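PDB 6XSX: ZmpA Glycopeptidase from Clostridium perfringens, which probably cleaves the protein backbone of glycoproteins as an M60-family metallopeptidase, this chain comprising the catalytic module of the longer protein. Local coordinates for residues 313-316 with 317-320; 469-472 with 473-476. All coordinates share one frame; numbering follows the deposited sequence. Where two conformers were deposited one is given.

Contact 1 of 2, residues 313-316 with 317-320; sequences PSNI and TRQN
Arg318 folds its guanidinium back over the start of its own helix, against Asn315 and Pro313. CG leaves anti to the backbone N, and the chain bends at chi3 (55°), bringing the flat group alongside Asn315. Asn315 CA sits 3.6 Å above one guanidinium face, toward its rim, and the Asn315 carboxamide lies over the same face, shifted toward NH1, its plane 17° from that of the guanidinium. At the edge, Pro313 O approaches Arg318 NH2 at 3.5 Å, too poorly aimed for a hydrogen bond. The carboxamides of Asn315 and Gln319 also meet, one turn apart and steeply inclined to each other, while Pro313 CB rests on Thr317 CG2 at 4.0 Å. The backbone here forms the short helix 315-318, a single turn bounded at both ends. Ser314 is its N-cap: OG accepts a weak bond from Ile316 N at 3.1 Å, and its carbonyl oxygen takes Arg318 N at 2.8 Å as well as a weaker bond from Thr317 N. The next backbone bond runs from Gln319 N to Asn315 O at 2.7 Å. A Schellman motif then ends the turn, with Asn320 at positive phi as C-prime residue, Asn320 N bonded to Thr317 O (2.7 Å) and Leu321 N directed to Ile316 O. Further out, Glu307 holds the N-terminal end of the helix, its OE2 in a salt bridge with Arg318 NH2 and its OE1 accepting from Asn315 N. Asp436 OD2 bonds to both Ser314 OG and Thr317 OG1. The Ile316 side chain is buried against Leu304, Trp322 and Trp356; Asn315 and Arg318 touch Trp277, at the start of the helix bearing an HExxH sequence, which in this family would be expected to bind the catalytic metal, though no metal is bound to it here.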
ATOM      1  N   PRO A 313     -10.242  11.976  -3.034  1.00 23.39           N
ATOM      2  CA  PRO A 313      -9.373  12.982  -2.421  1.00 22.25           C
ATOM      3  C   PRO A 313      -8.391  12.316  -1.459  1.00 22.94           C
ATOM      4  O   PRO A 313      -8.799  11.577  -0.566  1.00 23.87           O
ATOM      5  CB  PRO A 313     -10.369  13.901  -1.695  1.00 21.87           C
ATOM      6  CG  PRO A 313     -11.645  13.774  -2.529  1.00 23.23           C
ATOM      7  CD  PRO A 313     -11.677  12.313  -2.934  1.00 21.68           C
ATOM      8  N   SER A 314      -7.090  12.582  -1.660  1.00 23.08           N
ATOM      9  CA  SER A 314      -6.052  11.932  -0.880  1.00 23.16           C
ATOM     10  C   SER A 314      -6.192  12.271   0.602  1.00 24.52           C
ATOM     11  O   SER A 314      -6.856  13.237   0.978  1.00 25.73           O
ATOM     12  CB  SER A 314      -4.668  12.249  -1.395  1.00 24.99           C
ATOM     13  OG  SER A 314      -4.113  13.372  -0.726  1.00 24.06           O
ATOM     14  N   ASN A 315      -5.555  11.448   1.440  1.00 24.20           N
ATOM     15  CA  ASN A 315      -5.558  11.662   2.878  1.00 25.23           C
ATOM     16  C   ASN A 315      -5.051  13.071   3.183  1.00 24.06           C
ATOM     17  O   ASN A 315      -5.462  13.695   4.159  1.00 21.21           O
ATOM     18  CB  ASN A 315      -4.694  10.621   3.591  1.00 25.36           C
ATOM     19  CG  ASN A 315      -5.124  10.352   5.017  1.00 26.71           C
ATOM     20  OD1 ASN A 315      -6.174  10.822   5.459  1.00 27.04           O
ATOM     21  ND2 ASN A 315      -4.331   9.566   5.730  1.00 26.38           N
ATOM     22  N   ILE A 316      -4.166  13.581   2.323  1.00 24.20           N
ATOM     23  CA  ILE A 316      -3.630  14.910   2.556  1.00 24.38           C
ATOM     24  C   ILE A 316      -4.761  15.940   2.457  1.00 24.57           C
ATOM     25  O   ILE A 316      -4.794  16.897   3.236  1.00 25.48           O
ATOM     26  CB  ILE A 316      -2.398  15.204   1.677  1.00 23.69           C
ATOM     27  CG1 ILE A 316      -1.287  14.180   1.946  1.00 23.79           C
ATOM     28  CG2 ILE A 316      -1.914  16.623   1.916  1.00 22.36           C
ATOM     29  CD1 ILE A 316      -0.057  14.321   1.071  1.00 22.97           C
ATOM     30  N   THR A 317      -5.715  15.720   1.542  1.00 23.48           N
ATOM     31  CA  THR A 317      -6.912  16.555   1.509  1.00 23.02           C
ATOM     32  C   THR A 317      -7.800  16.227   2.709  1.00 23.98           C
ATOM     33  O   THR A 317      -8.302  17.126   3.380  1.00 25.25           O
ATOM     34  CB  THR A 317      -7.670  16.426   0.183  1.00 22.44           C
ATOM     35  OG1 THR A 317      -6.837  16.994  -0.829  1.00 23.61           O
ATOM     36  CG2 THR A 317      -9.016  17.124   0.189  1.00 20.80           C
ATOM     37  N   ARG A 318      -7.976  14.929   2.978  1.00 23.97           N
ATOM     38  CA  ARG A 318      -8.884  14.479   4.020  1.00 24.90           C
ATOM     39  C   ARG A 318      -8.489  15.102   5.362  1.00 24.92           C
ATOM     40  O   ARG A 318      -9.360  15.531   6.107  1.00 23.62           O
ATOM     41  CB  ARG A 318      -9.004  12.950   3.999  1.00 25.44           C
ATOM     42  CG  ARG A 318     -10.141  12.383   4.838  1.00 26.03           C
ATOM     43  CD  ARG A 318     -10.427  10.911   4.567  1.00 28.02           C
ATOM     44  NE  ARG A 318      -9.290  10.001   4.711  1.00 26.69           N
ATOM     45  CZ  ARG A 318      -8.592   9.496   3.695  1.00 26.89           C
ATOM     46  NH1 ARG A 318      -7.585   8.666   3.924  1.00 27.25           N
ATOM     47  NH2 ARG A 318      -8.904   9.813   2.449  1.00 25.73           N
ATOM     48  N   GLN A 319      -7.182  15.203   5.645  1.00 25.71           N
ATOM     49  CA  GLN A 319      -6.711  15.798   6.889  1.00 26.71           C
ATOM     50  C   GLN A 319      -6.534  17.316   6.763  1.00 26.97           C
ATOM     51  O   GLN A 319      -5.932  17.928   7.640  1.00 26.82           O
ATOM     52  CB  GLN A 319      -5.386  15.177   7.347  1.00 28.52           C
ATOM     53  CG  GLN A 319      -5.373  13.654   7.405  1.00 30.78           C
ATOM     54  CD  GLN A 319      -6.422  13.085   8.327  1.00 34.25           C
ATOM     55  OE1 GLN A 319      -7.299  12.333   7.906  1.00 38.47           O
ATOM     56  NE2 GLN A 319      -6.350  13.455   9.594  1.00 36.34           N
ATOM     57  N   ASN A 320      -7.029  17.922   5.675  1.00 27.12           N
ATOM     58  CA  ASN A 320      -7.029  19.373   5.515  1.00 28.52           C
ATOM     59  C   ASN A 320      -5.616  19.958   5.606  1.00 26.59           C
ATOM     60  O   ASN A 320      -5.453  21.103   6.024  1.00 24.43           O
ATOM     61  CB  ASN A 320      -7.879  20.073   6.588  1.00 34.84           C
ATOM     62  CG  ASN A 320      -9.325  19.625   6.675  1.00 39.84           C
ATOM     63  OD1 ASN A 320      -9.958  19.320   5.668  1.00 46.06           O
ATOM     64  ND2 ASN A 320      -9.878  19.615   7.881  1.00 45.12           N
TER

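Contact 2 of 2, residues 469-472 with 473-476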
ATOM      1  N   ASP A 469     -12.896  34.695  -8.217  0.50 25.55           N
ATOM      2  CA  ASP A 469     -13.860  34.201  -9.187  0.50 25.22           C
ATOM      3  C   ASP A 469     -13.109  33.944 -10.493  0.50 24.49           C
ATOM      4  O   ASP A 469     -12.149  34.649 -10.796  0.50 24.50           O
ATOM      5  CB  ASP A 469     -15.031  35.178  -9.320  0.50 26.07           C
ATOM      6  CG  ASP A 469     -15.602  35.626  -7.982  0.50 26.98           C
ATOM      7  OD1 ASP A 469     -16.511  34.936  -7.468  0.50 27.25           O
ATOM      8  OD2 ASP A 469     -15.127  36.657  -7.455  0.50 27.60           O
ATOM      9  N   ILE A 470     -13.537  32.916 -11.238  1.00 23.76           N
ATOM     10  CA  ILE A 470     -12.898  32.495 -12.477  1.00 22.44           C
ATOM     11  C   ILE A 470     -13.982  32.145 -13.503  1.00 21.60           C
ATOM     12  O   ILE A 470     -15.078  31.723 -13.135  1.00 21.83           O
ATOM     13  CB  ILE A 470     -11.945  31.304 -12.230  1.00 22.98           C
ATOM     14  CG1 ILE A 470     -10.888  31.169 -13.335  1.00 23.81           C
ATOM     15  CG2 ILE A 470     -12.731  30.013 -12.050  1.00 23.53           C
ATOM     16  CD1 ILE A 470      -9.976  29.963 -13.194  1.00 22.82           C
ATOM     17  N   ASP A 471     -13.651  32.306 -14.790  1.00 21.23           N
ATOM     18  CA  ASP A 471     -14.562  32.018 -15.888  1.00 21.85           C
ATOM     19  C   ASP A 471     -14.959  30.548 -15.897  1.00 21.68           C
ATOM     20  O   ASP A 471     -14.183  29.676 -15.494  1.00 21.00           O
ATOM     21  CB  ASP A 471     -13.995  32.427 -17.256  1.00 21.68           C
ATOM     22  CG  ASP A 471     -12.807  31.598 -17.713  1.00 21.20           C
ATOM     23  OD1 ASP A 471     -11.684  31.888 -17.248  1.00 21.55           O
ATOM     24  OD2 ASP A 471     -13.011  30.670 -18.533  1.00 21.49           O
ATOM     25  N   ASN A 472     -16.175  30.308 -16.403  1.00 21.03           N
ATOM     26  CA  ASN A 472     -16.796  28.997 -16.431  1.00 22.48           C
ATOM     27  C   ASN A 472     -15.919  27.984 -17.171  1.00 22.93           C
ATOM     28  O   ASN A 472     -15.857  26.818 -16.779  1.00 22.73           O
ATOM     29  CB  ASN A 472     -18.195  29.038 -17.059  1.00 21.93           C
ATOM     30  CG  ASN A 472     -18.852  27.674 -17.040  1.00 22.49           C
ATOM     31  OD1 ASN A 472     -19.329  27.233 -15.995  1.00 23.17           O
ATOM     32  ND2 ASN A 472     -18.837  26.980 -18.167  1.00 20.96           N
ATOM     33  N   GLU A 473     -15.275  28.412 -18.262  1.00 22.87           N
ATOM     34  CA  GLU A 473     -14.549  27.468 -19.103  1.00 25.29           C
ATOM     35  C   GLU A 473     -13.299  26.976 -18.384  1.00 22.92           C
ATOM     36  O   GLU A 473     -12.798  25.903 -18.691  1.00 22.14           O
ATOM     37  CB  GLU A 473     -14.176  28.074 -20.457  1.00 27.98           C
ATOM     38  CG  GLU A 473     -15.390  28.491 -21.276  1.00 35.17           C
ATOM     39  CD  GLU A 473     -16.477  27.442 -21.456  1.00 40.47           C
ATOM     40  OE1 GLU A 473     -16.144  26.344 -21.961  1.00 42.22           O
ATOM     41  OE2 GLU A 473     -17.657  27.719 -21.078  1.00 40.40           O
ATOM     42  N   ASN A 474     -12.811  27.764 -17.423  1.00 22.07           N
ATOM     43  CA  ASN A 474     -11.547  27.461 -16.779  1.00 22.21           C
ATOM     44  C   ASN A 474     -11.753  27.032 -15.331  1.00 22.90           C
ATOM     45  O   ASN A 474     -10.782  26.873 -14.598  1.00 24.00           O
ATOM     46  CB  ASN A 474     -10.581  28.639 -16.899  1.00 20.99           C
ATOM     47  CG  ASN A 474      -9.934  28.689 -18.265  1.00 21.08           C
ATOM     48  OD1 ASN A 474      -9.013  27.924 -18.531  1.00 21.29           O
ATOM     49  ND2 ASN A 474     -10.410  29.574 -19.132  1.00 18.77           N
ATOM     50  N   LYS A 475     -13.012  26.827 -14.921  1.00 23.82           N
ATOM     51  CA  LYS A 475     -13.289  26.639 -13.503  1.00 23.74           C
ATOM     52  C   LYS A 475     -12.648  25.351 -12.982  1.00 22.76           C
ATOM     53  O   LYS A 475     -12.321  25.272 -11.804  1.00 21.03           O
ATOM     54  CB  LYS A 475     -14.788  26.710 -13.201  1.00 24.35           C
ATOM     55  CG  LYS A 475     -15.653  25.593 -13.775  1.00 26.16           C
ATOM     56  CD  LYS A 475     -17.088  25.696 -13.295  1.00 28.78           C
ATOM     57  CE  LYS A 475     -17.850  24.394 -13.356  1.00 30.71           C
ATOM     58  NZ  LYS A 475     -18.367  24.136 -14.719  1.00 36.06           N
ATOM     59  N   ASN A 476     -12.478  24.354 -13.861  1.00 23.33           N
ATOM     60  CA  ASN A 476     -11.898  23.069 -13.494  1.00 22.81           C
ATOM     61  C   ASN A 476     -10.446  22.970 -13.970  1.00 21.62           C
ATOM     62  O   ASN A 476      -9.857  21.888 -13.955  1.00 20.14           O
ATOM     63  CB  ASN A 476     -12.735  21.904 -14.035  1.00 24.90           C
ATOM     64  CG  ASN A 476     -14.076  21.788 -13.348  1.00 26.53           C
ATOM     65  OD1 ASN A 476     -14.170  21.963 -12.137  1.00 28.96           O
ATOM     66  ND2 ASN A 476     -15.120  21.508 -14.109  1.00 27.55           N
TER
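Asp471 and Asn474 are brought together by their first torsions: CG of Asp471 stands between its backbone N and carbonyl carbon (chi1 68°), while that of Asn474 is anti to its carbonyl carbon (chi1 -79°). Asn474 ND2 thereby reaches the syn lone pair of Asp471 OD2 at 2.9 Å, with carboxylate and amide planes 74° apart. The backbone repeats the link, Asn474 N donating to Asp471 O at 3.0 Å. This closes a type I turn, and a second, weaker one overlaps it through Lys475 N and Asn472 O (3.4 Å). The turns follow directly on strand 463-470 and carry the chain toward strand 478-485 in the other sheet of the C-terminal beta domain, whose strand order is consistent with a fibronectin type III-like sandwich. Ile470 packs against the loop, CG2 on Lys475 CA at 3.7 Å and CD1 near Asn474 O, and also touches Val478 and Tyr481. At the exposed end, Asn472 ND2 gives Glu473 OE2 a bond of 3.2 Å that is in the amide plane but meets the carboxylate from above. Asn472 OD1 receives a weak bond from Lys475 NZ (3.5 Å), the Asn472 and Lys475 side chains running side by side. Asp471 OD1 accepts Lys451 N, and Asn474 OD1 accepts Thr447 N and Asn477 ND2.

The two contacts share no secondary-structure element and do not touch; their centres are about 23 Å apart and their nearest atoms about 13 Å. Contact 1 is partly buried among the helices of the peptidase M60 region, about 16 Å from the centre of the chain. Contact 2 is a surface loop of the C-terminal beta domain, about 35 Å from that centre. Each is a tight local turn, and both are tied to other parts of the chain, contact 1 through carboxylates of Glu307 and Asp436, contact 2 through backbone amides of Thr447 and Lys451; contact 2 adds an Asp-Asn side-chain bond of its own.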